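Local coordinates for leucine aminopeptidase 1 (Caenorhabditis elegans, PDB 2HC9), which removes N-terminal amino acids, preferably leucine, from peptides as a two-zinc M17 aminopeptidase, and probably serves as a digestive enzyme, at residues A[23-28]-A[117-122]; A[369-372]-A[376-379]. The protein carries 1 engineered substitution. All blocks are in the same frame, centred on the assembly; numbering follows the deposited sequence.

How the interactions relate
Interactions 1 and 2 sit in different parts of the subunit, one in the N-terminal domain and one in the catalytic domain, with their centres 26 Å apart and their nearest atoms about 14 Å apart. Interaction 1 comes first along the chain and is complete before interaction 2 begins. It joins the end of strand 18-25 to the segment leading into helix 120-128, in a domain built on a six-stranded mixed sheet. Interaction 2 is local, packing helix 367-371 on strand 376-380 of the larger sheet in the zinc-binding domain. The two share no strand, sheet or helix, so each belongs to its own domain's fold, and neither takes part directly in the zinc site.

Interaction 1 (A[23-28]-A[117-122]); sequences VGKKSV and YPDVLS. With GOL (glycerol), chain M.
Lys-25 and Asp-119 reach toward each other from opposite directions and join in a salt bridge, NZ to OD2 at 2.7 Å, across backbones whose CA atoms are 9.8 Å apart. CG of Lys-25 stands anti to the carbonyl carbon (chi1 -70°), and beyond it the chain runs extended, delivering the ammonium to the syn side of OD2, 22° out of the carboxylate plane. The close packing is confined to this one oxygen, which also has CE of Lys-25 at 3.3 Å, whereas OD1 of Asp-119 stays 3.6 Å from NZ. The looser side is taken up by a glycerol, probably from the crystallisation liquor. Its O1 accepts a hydrogen bond from Lys-25 NZ at 3.1 Å. Its O2 gives a weak one to Asp-119 OD2 at 3.2 Å, and its C3 rests on Pro-118 CG. The ammonium also donates to the carbonyl of Pro-87, giving it three acceptors. A methionine at Lys-25 would probably leave the buried carboxylate of Asp-119 without its counter-charge and Pro-87 O without this donor.

Within the M17 N-terminal domain, a macro-clan domain with a mixed sheet, Lys-25 closes strand 18-25 and holds the N-cap position of helix 26-31, while Asp-119 lies in the segment leading into helix 120-128. The strand runs between 108-114 and 72-77, Val-23 bonding by its backbone to Val-112 and Phe-114 and Gly-24 to Ile-75 and Val-77. Helix 120-128 packs through Val-120 and Leu-121 against helix 157-178, and Ser-122 touches Ala-90 of helix 90-97.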
# COMPACT_ATOMS: atom_id res chain seq x y z
N VAL A 23 -42.84 -7.77 21.52
CA VAL A 23 -42.16 -8.37 20.37
C VAL A 23 -43.01 -9.47 19.72
O VAL A 23 -43.53 -10.36 20.41
CB VAL A 23 -40.78 -8.95 20.77
CG1 VAL A 23 -40.01 -9.45 19.51
CG2 VAL A 23 -39.98 -7.91 21.55
N GLY A 24 -43.16 -9.40 18.40
CA GLY A 24 -43.84 -10.49 17.69
C GLY A 24 -43.74 -10.37 16.17
O GLY A 24 -43.59 -9.28 15.64
N LYS A 25 -43.84 -11.50 15.49
CA LYS A 25 -44.16 -11.49 14.06
C LYS A 25 -45.50 -10.84 13.75
O LYS A 25 -46.47 -10.99 14.50
CB LYS A 25 -44.09 -12.88 13.45
CG LYS A 25 -42.64 -13.41 13.36
CD LYS A 25 -42.63 -14.86 12.94
CE LYS A 25 -41.23 -15.29 12.49
NZ LYS A 25 -41.18 -16.75 12.31
N LYS A 26 -45.53 -10.14 12.63
CA LYS A 26 -46.70 -9.41 12.18
C LYS A 26 -47.96 -10.27 12.20
O LYS A 26 -49.00 -9.85 12.68
CB LYS A 26 -46.43 -8.88 10.76
CG LYS A 26 -47.44 -7.86 10.25
CD LYS A 26 -47.41 -6.59 11.09
CE LYS A 26 -48.57 -5.68 10.74
NZ LYS A 26 -48.46 -5.18 9.35
N SER A 27 -47.85 -11.51 11.71
CA SER A 27 -49.02 -12.37 11.62
C SER A 27 -49.52 -12.74 13.02
O SER A 27 -50.74 -12.90 13.22
CB SER A 27 -48.73 -13.65 10.82
OG SER A 27 -47.70 -14.42 11.45
N VAL A 28 -48.60 -12.87 13.97
CA VAL A 28 -48.96 -13.25 15.34
C VAL A 28 -49.60 -12.05 16.05
O VAL A 28 -50.69 -12.15 16.64
CB VAL A 28 -47.73 -13.76 16.13
CG1 VAL A 28 -48.09 -13.98 17.60
CG2 VAL A 28 -47.16 -15.06 15.49
N TYR A 117 -43.94 -21.67 19.10
CA TYR A 117 -43.00 -22.56 19.77
C TYR A 117 -41.65 -22.72 19.06
O TYR A 117 -40.60 -22.70 19.72
CB TYR A 117 -43.67 -23.92 19.92
CG TYR A 117 -43.08 -24.85 20.91
CD1 TYR A 117 -42.73 -24.41 22.19
CD2 TYR A 117 -42.89 -26.18 20.58
CE1 TYR A 117 -42.21 -25.30 23.11
CE2 TYR A 117 -42.36 -27.05 21.48
CZ TYR A 117 -42.03 -26.62 22.73
OH TYR A 117 -41.51 -27.54 23.60
N PRO A 118 -41.66 -22.89 17.73
CA PRO A 118 -40.36 -23.03 17.06
C PRO A 118 -39.48 -21.78 17.08
O PRO A 118 -38.28 -21.89 16.82
CB PRO A 118 -40.75 -23.37 15.61
CG PRO A 118 -42.17 -23.87 15.68
CD PRO A 118 -42.77 -23.00 16.75
N ASP A 119 -40.06 -20.61 17.36
CA ASP A 119 -39.32 -19.34 17.38
C ASP A 119 -38.78 -18.97 18.75
O ASP A 119 -37.92 -18.10 18.84
CB ASP A 119 -40.20 -18.19 16.91
CG ASP A 119 -40.46 -18.23 15.39
OD1 ASP A 119 -39.82 -19.03 14.68
OD2 ASP A 119 -41.33 -17.47 14.93
N VAL A 120 -39.33 -19.56 19.82
CA VAL A 120 -39.09 -19.04 21.17
C VAL A 120 -37.60 -18.98 21.51
O VAL A 120 -37.12 -17.95 22.00
CB VAL A 120 -39.84 -19.86 22.25
CG1 VAL A 120 -39.37 -19.42 23.65
CG2 VAL A 120 -41.36 -19.67 22.08
N LEU A 121 -36.87 -20.07 21.27
CA LEU A 121 -35.48 -20.12 21.73
C LEU A 121 -34.61 -19.02 21.07
O LEU A 121 -33.87 -18.31 21.74
CB LEU A 121 -34.89 -21.51 21.46
CG LEU A 121 -33.48 -21.78 22.00
CD1 LEU A 121 -33.37 -23.26 22.32
CD2 LEU A 121 -32.35 -21.34 21.01
N SER A 122 -34.70 -18.91 19.74
CA SER A 122 -33.90 -17.91 19.01
C SER A 122 -34.30 -16.50 19.40
O SER A 122 -33.44 -15.60 19.49
CB SER A 122 -34.06 -18.09 17.50
OG SER A 122 -35.41 -17.87 17.14
C1 GOL M . -44.40 -19.75 12.32
O1 GOL M . -43.58 -18.70 11.86
C2 GOL M . -43.56 -20.69 13.16
O2 GOL M . -43.20 -20.03 14.34
C3 GOL M . -44.30 -21.99 13.48
O3 GOL M . -45.48 -21.77 14.21

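Interaction 2 (A[369-372]-A[376-379]); sequences WLSG and GAAM
A short helix-to-strand connection in the catalytic domain of this M17 peptidase folds back on itself here, laying the end of helix 367-371 against strand 376-380 of the mixed central sheet. Ser-371 and Ala-377 are the pair whose CA atoms lie nearest, 5.9 Å apart. Gly-372, the first residue to leave the weakly bonded helix, has a positive phi (76°), readily taken up by glycine, and the chain returns to the strand after three residues. Both side chains that meet Ala-377 point toward the strand, and the alanine methyl points back toward the helix end. Leu-370, with CG anti to its amide nitrogen (chi1 -169°), brings its CD2 branch to 4.1 Å from Ala-377 CB. This is an apolar touch, and Met-403 packs on both partners.

The strand lies between two others, Gly-376 and Ala-378 bonding to strand 400-402 and Ala-377 to Asp-457 of strand 452-457. Leu-370 also packs on Trp-369 of a second subunit, which places this turn beside a subunit interface. The polar end of Ser-371 is buried, and its partners come from just outside the two segments: OG hydrogen-bonds to the carbonyl of His-375 and to NE2 of Gln-367, linking the end of the helix back to its first turn and to the residue that leads into the strand. The same OG also lies alongside the alanine methyl, 3.6 Å from Ala-377 CB.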
# COMPACT_ATOMS: atom_id res chain seq x y z
N TRP A 369 -15.92 -13.89 3.66
CA TRP A 369 -16.02 -13.97 2.18
C TRP A 369 -16.66 -15.29 1.72
O TRP A 369 -17.08 -15.44 0.57
CB TRP A 369 -14.65 -13.76 1.52
CG TRP A 369 -14.08 -12.37 1.78
CD1 TRP A 369 -13.84 -11.78 3.00
CD2 TRP A 369 -13.68 -11.42 0.80
NE1 TRP A 369 -13.33 -10.52 2.83
CE2 TRP A 369 -13.22 -10.27 1.48
CE3 TRP A 369 -13.65 -11.42 -0.59
CZ2 TRP A 369 -12.73 -9.15 0.82
CZ3 TRP A 369 -13.18 -10.28 -1.25
CH2 TRP A 369 -12.73 -9.17 -0.55
N LEU A 370 -16.73 -16.26 2.63
CA LEU A 370 -17.35 -17.53 2.33
C LEU A 370 -18.82 -17.55 2.76
O LEU A 370 -19.72 -17.87 1.96
CB LEU A 370 -16.55 -18.67 2.97
CG LEU A 370 -16.90 -20.11 2.54
CD1 LEU A 370 -15.67 -21.02 2.75
CD2 LEU A 370 -18.09 -20.64 3.38
N SER A 371 -19.08 -17.23 4.04
CA SER A 371 -20.42 -17.38 4.61
C SER A 371 -21.03 -16.07 5.09
O SER A 371 -22.14 -16.07 5.62
CB SER A 371 -20.40 -18.41 5.76
OG SER A 371 -19.62 -17.97 6.87
N GLY A 372 -20.33 -14.95 4.88
CA GLY A 372 -20.87 -13.66 5.31
C GLY A 372 -20.75 -13.48 6.83
O GLY A 372 -20.01 -14.21 7.50
N GLY A 376 -21.91 -18.88 10.71
CA GLY A 376 -20.61 -19.55 10.94
C GLY A 376 -20.38 -20.48 9.75
O GLY A 376 -21.33 -20.91 9.09
N ALA A 377 -19.12 -20.80 9.47
CA ALA A 377 -18.79 -21.64 8.33
C ALA A 377 -18.35 -23.00 8.84
O ALA A 377 -17.36 -23.10 9.57
CB ALA A 377 -17.66 -20.95 7.48
N ALA A 378 -19.12 -24.04 8.51
CA ALA A 378 -18.88 -25.39 9.02
C ALA A 378 -18.24 -26.30 7.98
O ALA A 378 -18.75 -26.43 6.85
CB ALA A 378 -20.21 -26.02 9.48
N MET A 379 -17.15 -26.94 8.38
CA MET A 379 -16.50 -27.94 7.53
C MET A 379 -16.42 -29.26 8.29
O MET A 379 -15.86 -29.33 9.39
CB MET A 379 -15.10 -27.45 7.16
CG MET A 379 -14.44 -28.31 6.07
SD MET A 379 -12.72 -27.81 5.82
CE MET A 379 -11.92 -28.57 7.23